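Local coordinates for protein Lon211 (PDB 6VBK) that probably helps to recognise and engage protein substrates, as the N-terminal domain of a mycobacterial ATP-dependent Lon protease, at residues 80-85 with 102-107; 10-15 with 63-68; 132-137 with 194-199. All blocks are in the same frame, centred on the assembly; numbering follows the deposited sequence.

Contact 1: 80-85 with 102-107; sequences GTLGVI and GVSRVR
Four backbone hydrogen bonds join the antiparallel strands 80-85 and 102-107. Gly80 and Val106 form a hydrogen-bonded pair: Gly80 N gives to Val106 O and Val106 N to Gly80 O, each over 2.9 Å and in the plane of the accepting carbonyl. Farther on, Leu82 N gives to Ser104 O at 2.9 Å, while Leu82 O takes Val103 N at 2.7 Å, nearly along the C=O axis. Two residues, Val103 and Ser104, thus stand against one, and the helical psi of Val103 (-61°) marks a beta bulge in this long hairpin of the domain's beta-sheet.

At the bulge Val103 lies alongside Leu82, and its CG2 methyl meets Val84 CG2 obliquely at 3.6 Å. Leu82, with CG anti to the backbone N (chi1 173°), sets its CB on Val106 CG2 at 3.8 Å and turns CD2 toward the Ser104 hydroxyl. Leu82 and Val106 share a face, where Leu82 packs on Arg65 and Val106 on Leu67 of strand 65-70.

On the opposite face Thr81 CG2 rests 3.6 Å from Gly102 CA, an approach that bare glycine backbone permits, while Thr81 OG1 bonds Val24 O. Beside it Arg105 forms a salt bridge with Asp173 and hydrogen bonds to the carbonyl oxygens of Val189 and Leu190.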
loop_
_atom_site.group_PDB
_atom_site.type_symbol
_atom_site.label_atom_id
_atom_site.label_comp_id
_atom_site.label_asym_id
_atom_site.label_seq_id
_atom_site.Cartn_x
_atom_site.Cartn_y
_atom_site.Cartn_z
ATOM N N GLY B 80 -2.797 3.222 -15.256
ATOM C CA GLY B 80 -2.136 2.405 -16.246
ATOM C C GLY B 80 -2.578 0.955 -16.127
ATOM O O GLY B 80 -3.303 0.566 -15.213
ATOM N N THR B 81 -2.125 0.151 -17.083
ATOM C CA THR B 81 -2.405 -1.279 -17.100
ATOM C C THR B 81 -1.131 -2.033 -16.752
ATOM O O THR B 81 -0.112 -1.885 -17.436
ATOM C CB THR B 81 -2.934 -1.729 -18.462
ATOM O OG1 THR B 81 -4.142 -1.023 -18.766
ATOM C CG2 THR B 81 -3.221 -3.222 -18.451
ATOM N N LEU B 82 -1.187 -2.824 -15.683
ATOM C CA LEU B 82 -0.085 -3.719 -15.358
ATOM C C LEU B 82 0.106 -4.717 -16.491
ATOM O O LEU B 82 -0.806 -5.483 -16.814
ATOM C CB LEU B 82 -0.363 -4.443 -14.042
ATOM C CG LEU B 82 0.624 -5.542 -13.636
ATOM C CD1 LEU B 82 2.040 -4.997 -13.565
ATOM C CD2 LEU B 82 0.222 -6.171 -12.307
ATOM N N GLY B 83 1.279 -4.695 -17.104
ATOM C CA GLY B 83 1.569 -5.535 -18.256
ATOM C C GLY B 83 2.667 -6.534 -17.951
ATOM O O GLY B 83 3.653 -6.201 -17.290
ATOM N N VAL B 84 2.487 -7.759 -18.435
ATOM C CA VAL B 84 3.480 -8.820 -18.307
ATOM C C VAL B 84 4.064 -9.078 -19.688
ATOM O O VAL B 84 3.335 -9.438 -20.621
ATOM C CB VAL B 84 2.873 -10.100 -17.714
ATOM C CG1 VAL B 84 3.852 -11.255 -17.839
ATOM C CG2 VAL B 84 2.490 -9.881 -16.259
ATOM N N ILE B 85 5.375 -8.883 -19.822
ATOM C CA ILE B 85 6.065 -9.166 -21.074
ATOM C C ILE B 85 6.095 -10.677 -21.260
ATOM O O ILE B 85 6.898 -11.376 -20.633
ATOM C CB ILE B 85 7.483 -8.568 -21.089
ATOM C CG1 ILE B 85 7.426 -7.054 -20.874
ATOM C CG2 ILE B 85 8.186 -8.893 -22.400
ATOM C CD1 ILE B 85 6.713 -6.303 -21.980
ATOM N N GLY B 102 -2.096 -7.443 -20.751
ATOM C CA GLY B 102 -2.661 -6.593 -19.713
ATOM C C GLY B 102 -3.290 -7.407 -18.595
ATOM O O GLY B 102 -4.125 -8.283 -18.842
ATOM N N VAL B 103 -2.907 -7.101 -17.358
ATOM C CA VAL B 103 -3.305 -7.882 -16.187
ATOM C C VAL B 103 -4.390 -7.165 -15.382
ATOM O O VAL B 103 -5.490 -7.691 -15.203
ATOM C CB VAL B 103 -2.082 -8.215 -15.300
ATOM C CG1 VAL B 103 -2.497 -9.008 -14.054
ATOM C CG2 VAL B 103 -1.031 -8.977 -16.091
ATOM N N SER B 104 -4.092 -5.967 -14.878
ATOM C CA SER B 104 -5.015 -5.280 -13.982
ATOM C C SER B 104 -4.799 -3.773 -14.053
ATOM O O SER B 104 -3.797 -3.289 -14.585
ATOM C CB SER B 104 -4.856 -5.783 -12.542
ATOM O OG SER B 104 -3.517 -5.638 -12.094
ATOM N N ARG B 105 -5.753 -3.031 -13.495
ATOM C CA ARG B 105 -5.649 -1.580 -13.456
ATOM C C ARG B 105 -4.803 -1.140 -12.271
ATOM O O ARG B 105 -4.894 -1.703 -11.176
ATOM C CB ARG B 105 -7.035 -0.942 -13.382
ATOM C CG ARG B 105 -7.830 -1.071 -14.664
ATOM C CD ARG B 105 -9.225 -0.494 -14.524
ATOM N NE ARG B 105 -9.840 -0.273 -15.828
ATOM C CZ ARG B 105 -10.447 -1.217 -16.539
ATOM N NH1 ARG B 105 -10.523 -2.457 -16.074
ATOM N NH2 ARG B 105 -10.976 -0.921 -17.719
ATOM N N VAL B 106 -3.969 -0.130 -12.500
ATOM C CA VAL B 106 -3.061 0.391 -11.485
ATOM C C VAL B 106 -3.255 1.899 -11.408
ATOM O O VAL B 106 -3.100 2.598 -12.417
ATOM C CB VAL B 106 -1.594 0.048 -11.790
ATOM C CG1 VAL B 106 -0.688 0.582 -10.696
ATOM C CG2 VAL B 106 -1.416 -1.456 -11.941
ATOM N N ARG B 107 -3.598 2.397 -10.221
ATOM C CA ARG B 107 -3.761 3.830 -10.013
ATOM C C ARG B 107 -2.389 4.476 -9.855
ATOM O O ARG B 107 -1.670 4.192 -8.892
ATOM C CB ARG B 107 -4.631 4.101 -8.787
ATOM C CG ARG B 107 -4.744 5.574 -8.426
ATOM C CD ARG B 107 -6.057 5.877 -7.722
ATOM N NE ARG B 107 -7.202 5.638 -8.597
ATOM C CZ ARG B 107 -7.676 6.524 -9.466
ATOM N NH1 ARG B 107 -7.104 7.716 -9.579
ATOM N NH2 ARG B 107 -8.720 6.221 -10.224
#

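Contact 2: 10-15 with 63-68; sequences ETLTLP and KPRVLL
The guanidinium of Arg65 is met at its edge, in plane, by Leu12, whose CD1 methyl comes to 3.3 Å from Arg65 NH2; Leu12 CD2 stands behind it, a little farther from the same nitrogen. Leu14 CD2 comes to the group obliquely and makes its closest contact lower down, on Arg65 CB at 4.0 Å. The arginine chain runs out with CG beside its own backbone N and then bends at chi3 (56°), so that the side chain crosses that of Leu12 at about a right angle and turns the edge of its guanidinium to the methyl. Arginine suits this place because its methylenes can pack like an apolar residue while the charged tip lies toward the margin of the core.

Deeper in, Leu14 and Leu67 cross at about a right angle, their CB atoms 3.9 Å apart. Leu67 CG is anti to its backbone N (chi1 -171°), and its CD1 comes up to Leu14 CD1. Pro15 sets CD 3.4 Å from Arg65 O, and its CG nears the side chain of Val66 at CG1. The one hydrogen bond between the segments runs from Leu67 N to Pro15 O, 2.9 Å long and nearly along the C=O axis. A bond between Leu67 and Leu17 carries the pairing on; before it the segments splay, at 80°, and side chains fill the angle.

The contact joins neighbouring parallel strands in the mixed beta-sheet of the Lon substrate-binding domain. Strand 120-125 flanks 10-15, and strand 79-88 flanks 63-68. Leu67 packs on Val106 and Ile108, while Ala47 of helix 38-50 covers Pro15 and Val66.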
loop_
_atom_site.group_PDB
_atom_site.type_symbol
_atom_site.label_atom_id
_atom_site.label_comp_id
_atom_site.label_asym_id
_atom_site.label_seq_id
_atom_site.Cartn_x
_atom_site.Cartn_y
_atom_site.Cartn_z
ATOM N N GLU B 10 -1.652 -2.543 -1.389
ATOM C CA GLU B 10 -0.222 -2.586 -1.660
ATOM C C GLU B 10 0.139 -1.603 -2.766
ATOM O O GLU B 10 -0.618 -1.414 -3.722
ATOM C CB GLU B 10 0.194 -4.004 -2.052
ATOM C CG GLU B 10 1.487 -4.477 -1.410
ATOM C CD GLU B 10 1.724 -5.961 -1.609
ATOM O OE1 GLU B 10 0.794 -6.655 -2.071
ATOM O OE2 GLU B 10 2.839 -6.434 -1.303
ATOM N N THR B 11 1.302 -0.970 -2.628
ATOM C CA THR B 11 1.797 -0.008 -3.607
ATOM C C THR B 11 2.904 -0.654 -4.431
ATOM O O THR B 11 3.921 -1.091 -3.881
ATOM C CB THR B 11 2.308 1.263 -2.927
ATOM O OG1 THR B 11 1.197 2.048 -2.478
ATOM C CG2 THR B 11 3.147 2.087 -3.893
ATOM N N LEU B 12 2.701 -0.718 -5.743
ATOM C CA LEU B 12 3.681 -1.282 -6.657
ATOM C C LEU B 12 4.580 -0.191 -7.226
ATOM O O LEU B 12 4.212 0.983 -7.299
ATOM C CB LEU B 12 2.993 -2.023 -7.804
ATOM C CG LEU B 12 2.474 -3.436 -7.556
ATOM C CD1 LEU B 12 1.751 -3.935 -8.790
ATOM C CD2 LEU B 12 3.614 -4.371 -7.195
ATOM N N THR B 13 5.774 -0.602 -7.640
ATOM C CA THR B 13 6.719 0.265 -8.333
ATOM C C THR B 13 7.040 -0.370 -9.678
ATOM O O THR B 13 7.579 -1.482 -9.728
ATOM C CB THR B 13 7.990 0.472 -7.505
ATOM O OG1 THR B 13 7.661 1.153 -6.287
ATOM C CG2 THR B 13 9.000 1.296 -8.278
ATOM N N LEU B 14 6.702 0.324 -10.760
ATOM C CA LEU B 14 6.803 -0.226 -12.103
ATOM C C LEU B 14 7.398 0.805 -13.048
ATOM O O LEU B 14 7.212 2.013 -12.853
ATOM C CB LEU B 14 5.427 -0.661 -12.632
ATOM C CG LEU B 14 4.682 -1.724 -11.824
ATOM C CD1 LEU B 14 3.236 -1.815 -12.276
ATOM C CD2 LEU B 14 5.375 -3.072 -11.949
ATOM N N PRO B 15 8.114 0.361 -14.080
ATOM C CA PRO B 15 8.573 1.296 -15.112
ATOM C C PRO B 15 7.442 1.644 -16.066
ATOM O O PRO B 15 6.627 0.793 -16.431
ATOM C CB PRO B 15 9.687 0.518 -15.820
ATOM C CG PRO B 15 9.281 -0.909 -15.668
ATOM C CD PRO B 15 8.573 -1.016 -14.337
ATOM N N LYS B 63 8.882 -13.075 -15.473
ATOM C CA LYS B 63 8.522 -12.263 -16.624
ATOM C C LYS B 63 8.584 -10.781 -16.259
ATOM O O LYS B 63 8.164 -10.394 -15.163
ATOM C CB LYS B 63 7.118 -12.617 -17.116
ATOM C CG LYS B 63 6.919 -14.078 -17.486
ATOM C CD LYS B 63 7.552 -14.409 -18.828
ATOM C CE LYS B 63 7.145 -15.797 -19.300
ATOM N NZ LYS B 63 5.668 -15.922 -19.449
ATOM N N PRO B 64 9.107 -9.934 -17.145
ATOM C CA PRO B 64 9.168 -8.498 -16.842
ATOM C C PRO B 64 7.778 -7.901 -16.674
ATOM O O PRO B 64 6.829 -8.280 -17.364
ATOM C CB PRO B 64 9.889 -7.910 -18.060
ATOM C CG PRO B 64 10.650 -9.065 -18.646
ATOM C CD PRO B 64 9.785 -10.264 -18.409
ATOM N N ARG B 65 7.665 -6.959 -15.740
ATOM C CA ARG B 65 6.412 -6.273 -15.452
ATOM C C ARG B 65 6.566 -4.792 -15.764
ATOM O O ARG B 65 7.482 -4.138 -15.254
ATOM C CB ARG B 65 5.999 -6.473 -13.990
ATOM C CG ARG B 65 5.618 -7.904 -13.646
ATOM C CD ARG B 65 5.750 -8.170 -12.154
ATOM N NE ARG B 65 4.964 -7.239 -11.352
ATOM C CZ ARG B 65 3.730 -7.481 -10.920
ATOM N NH1 ARG B 65 3.133 -8.628 -11.213
ATOM N NH2 ARG B 65 3.091 -6.575 -10.194
ATOM N N VAL B 66 5.672 -4.266 -16.601
ATOM C CA VAL B 66 5.693 -2.862 -16.987
ATOM C C VAL B 66 4.324 -2.255 -16.714
ATOM O O VAL B 66 3.333 -2.960 -16.507
ATOM C CB VAL B 66 6.075 -2.666 -18.470
ATOM C CG1 VAL B 66 7.471 -3.205 -18.739
ATOM C CG2 VAL B 66 5.055 -3.340 -19.375
ATOM N N LEU B 67 4.280 -0.927 -16.715
ATOM C CA LEU B 67 3.038 -0.179 -16.562
ATOM C C LEU B 67 2.721 0.489 -17.894
ATOM O O LEU B 67 3.375 1.464 -18.280
ATOM C CB LEU B 67 3.144 0.848 -15.436
ATOM C CG LEU B 67 1.825 1.526 -15.059
ATOM C CD1 LEU B 67 0.772 0.490 -14.690
ATOM C CD2 LEU B 67 2.029 2.513 -13.924
ATOM N N LEU B 68 1.724 -0.044 -18.594
ATOM C CA LEU B 68 1.316 0.478 -19.895
ATOM C C LEU B 68 0.407 1.681 -19.674
ATOM O O LEU B 68 -0.750 1.527 -19.266
ATOM C CB LEU B 68 0.616 -0.612 -20.699
ATOM C CG LEU B 68 1.379 -1.935 -20.793
ATOM C CD1 LEU B 68 0.449 -3.055 -21.212
ATOM C CD2 LEU B 68 2.548 -1.821 -21.761
#

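Contact 3: 132-137 with 194-199; sequences SGRAQE and DVVERL
Val196 holds CG1 anti to its backbone N (chi1 157°) and CG2 beside that N, so both methyls turn to helix 133-137. Arg134 leaves its helix with CG anti to the backbone N and then bends at chi2 (-114°), which brings its chain across Val196 at about a right angle. Arg134 CD meets Val196 CG1 at 3.7 Å, and the same methyl lies over one face of the guanidinium. The charged end continues to a salt bridge between NH2 and Glu200, one turn beyond Val196, so the long arginine can lie over the valine and still find its counter-ion.

Here the first turns of two helices of the helical part of the Lon N domain lie side by side, nearly parallel at 21° with axes 9.3 Å apart. Ala135 sits at the centre, its small side chain suited to the seam: CB is 3.7 Å from Val196 CG2 and 4.0 Å from Val195 CG1. One turn on, Leu199 CD1 touches the backbone at Ala135 O, 3.5 Å away, and Leu199 also packs on Leu138 and Tyr142, while Pro168 and Ala172 of helix 168-173 also touch it.

Asp194 fixes the start of its helix as N-cap: OD2 accepts Glu197 N at 3.0 Å from above the carboxylate plane, and its negative charge probably suits the positive end of the helix dipole.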
loop_
_atom_site.group_PDB
_atom_site.type_symbol
_atom_site.label_atom_id
_atom_site.label_comp_id
_atom_site.label_asym_id
_atom_site.label_seq_id
_atom_site.Cartn_x
_atom_site.Cartn_y
_atom_site.Cartn_z
ATOM N N SER B 132 -21.634 -7.426 -9.825
ATOM C CA SER B 132 -22.964 -7.275 -9.258
ATOM C C SER B 132 -23.987 -8.061 -10.074
ATOM O O SER B 132 -23.734 -8.478 -11.210
ATOM C CB SER B 132 -23.365 -5.799 -9.210
ATOM O OG SER B 132 -22.567 -5.078 -8.284
ATOM N N GLY B 133 -25.152 -8.283 -9.464
ATOM C CA GLY B 133 -26.263 -8.846 -10.210
ATOM C C GLY B 133 -26.661 -7.956 -11.370
ATOM O O GLY B 133 -26.898 -8.433 -12.482
ATOM N N ARG B 134 -26.717 -6.642 -11.128
ATOM C CA ARG B 134 -26.978 -5.691 -12.203
ATOM C C ARG B 134 -25.882 -5.729 -13.258
ATOM O O ARG B 134 -26.163 -5.556 -14.449
ATOM C CB ARG B 134 -27.119 -4.280 -11.628
ATOM C CG ARG B 134 -27.507 -3.207 -12.636
ATOM C CD ARG B 134 -26.382 -2.206 -12.835
ATOM N NE ARG B 134 -26.843 -0.969 -13.459
ATOM C CZ ARG B 134 -27.262 0.095 -12.782
ATOM N NH1 ARG B 134 -27.280 0.074 -11.456
ATOM N NH2 ARG B 134 -27.662 1.181 -13.428
ATOM N N ALA B 135 -24.631 -5.961 -12.847
ATOM C CA ALA B 135 -23.544 -6.070 -13.814
ATOM C C ALA B 135 -23.743 -7.255 -14.748
ATOM O O ALA B 135 -23.330 -7.205 -15.912
ATOM C CB ALA B 135 -22.201 -6.184 -13.092
ATOM N N GLN B 136 -24.370 -8.327 -14.256
ATOM C CA GLN B 136 -24.664 -9.470 -15.116
ATOM C C GLN B 136 -25.668 -9.099 -16.201
ATOM O O GLN B 136 -25.548 -9.554 -17.345
ATOM C CB GLN B 136 -25.191 -10.636 -14.276
ATOM C CG GLN B 136 -24.266 -11.076 -13.147
ATOM C CD GLN B 136 -23.145 -11.981 -13.618
ATOM O OE1 GLN B 136 -22.098 -11.513 -14.064
ATOM N NE2 GLN B 136 -23.356 -13.288 -13.512
ATOM N N GLU B 137 -26.666 -8.277 -15.861
ATOM C CA GLU B 137 -27.639 -7.841 -16.858
ATOM C C GLU B 137 -27.026 -6.867 -17.854
ATOM O O GLU B 137 -27.428 -6.845 -19.023
ATOM C CB GLU B 137 -28.851 -7.203 -16.176
ATOM C CG GLU B 137 -29.776 -8.187 -15.480
ATOM C CD GLU B 137 -29.582 -8.220 -13.977
ATOM O OE1 GLU B 137 -29.317 -9.311 -13.432
ATOM O OE2 GLU B 137 -29.695 -7.151 -13.340
ATOM N N ASP B 194 -15.167 0.502 -11.500
ATOM C CA ASP B 194 -16.474 -0.189 -11.321
ATOM C C ASP B 194 -16.905 -0.820 -12.646
ATOM O O ASP B 194 -16.939 -0.098 -13.655
ATOM C CB ASP B 194 -17.550 0.753 -10.778
ATOM C CG ASP B 194 -18.860 0.042 -10.491
ATOM O OD1 ASP B 194 -18.880 -0.807 -9.582
ATOM O OD2 ASP B 194 -19.845 0.329 -11.191
ATOM N N VAL B 195 -17.255 -2.110 -12.624
ATOM C CA VAL B 195 -17.659 -2.788 -13.852
ATOM C C VAL B 195 -19.036 -2.320 -14.311
ATOM O O VAL B 195 -19.311 -2.276 -15.517
ATOM C CB VAL B 195 -17.608 -4.317 -13.653
ATOM C CG1 VAL B 195 -18.559 -4.753 -12.547
ATOM C CG2 VAL B 195 -17.923 -5.041 -14.956
ATOM N N VAL B 196 -19.916 -1.954 -13.376
ATOM C CA VAL B 196 -21.245 -1.478 -13.753
ATOM C C VAL B 196 -21.139 -0.196 -14.569
ATOM O O VAL B 196 -21.832 -0.025 -15.579
ATOM C CB VAL B 196 -22.125 -1.290 -12.503
ATOM C CG1 VAL B 196 -23.254 -0.309 -12.780
ATOM C CG2 VAL B 196 -22.687 -2.627 -12.048
ATOM N N GLU B 197 -20.256 0.717 -14.154
ATOM C CA GLU B 197 -20.085 1.968 -14.885
ATOM C C GLU B 197 -19.530 1.730 -16.284
ATOM O O GLU B 197 -20.006 2.328 -17.255
ATOM C CB GLU B 197 -19.171 2.910 -14.105
ATOM C CG GLU B 197 -19.765 3.469 -12.826
ATOM C CD GLU B 197 -18.781 4.340 -12.070
ATOM O OE1 GLU B 197 -17.840 3.789 -11.461
ATOM O OE2 GLU B 197 -18.938 5.579 -12.098
ATOM N N ARG B 198 -18.523 0.861 -16.408
ATOM C CA ARG B 198 -17.892 0.636 -17.707
ATOM C C ARG B 198 -18.879 0.052 -18.709
ATOM O O ARG B 198 -19.003 0.547 -19.836
ATOM C CB ARG B 198 -16.682 -0.284 -17.556
ATOM C CG ARG B 198 -15.518 0.332 -16.809
ATOM C CD ARG B 198 -14.210 -0.287 -17.265
ATOM N NE ARG B 198 -14.258 -1.745 -17.263
ATOM C CZ ARG B 198 -14.000 -2.497 -16.200
ATOM N NH1 ARG B 198 -13.676 -1.928 -15.047
ATOM N NH2 ARG B 198 -14.065 -3.817 -16.289
ATOM N N LEU B 199 -19.579 -1.017 -18.322
ATOM C CA LEU B 199 -20.595 -1.594 -19.197
ATOM C C LEU B 199 -21.641 -0.553 -19.568
ATOM O O LEU B 199 -21.981 -0.385 -20.743
ATOM C CB LEU B 199 -21.244 -2.803 -18.522
ATOM C CG LEU B 199 -20.390 -4.071 -18.442
ATOM C CD1 LEU B 199 -20.995 -5.062 -17.465
ATOM C CD2 LEU B 199 -20.249 -4.698 -19.820
#

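In the fold
From the N terminus, contact 2 closes first, bringing 63-68 back to 10-15 over 47 residues that include strand 29-33 and helix 38-50. Contact 1 follows as a short hairpin closure of 16 residues, and contact 3 last, over 56 residues that are largely helical. The three stand in series; none nests in or crosses another. Contacts 1 and 2 share one sheet, with strands 65-70 and 79-88 as neighbours and centres 7 Å apart. Contact 3 lies about 21 Å from contact 1 between centres, in the helical part; Arg105 against Arg198 is where they touch. Contacts 2 and 3 do not meet.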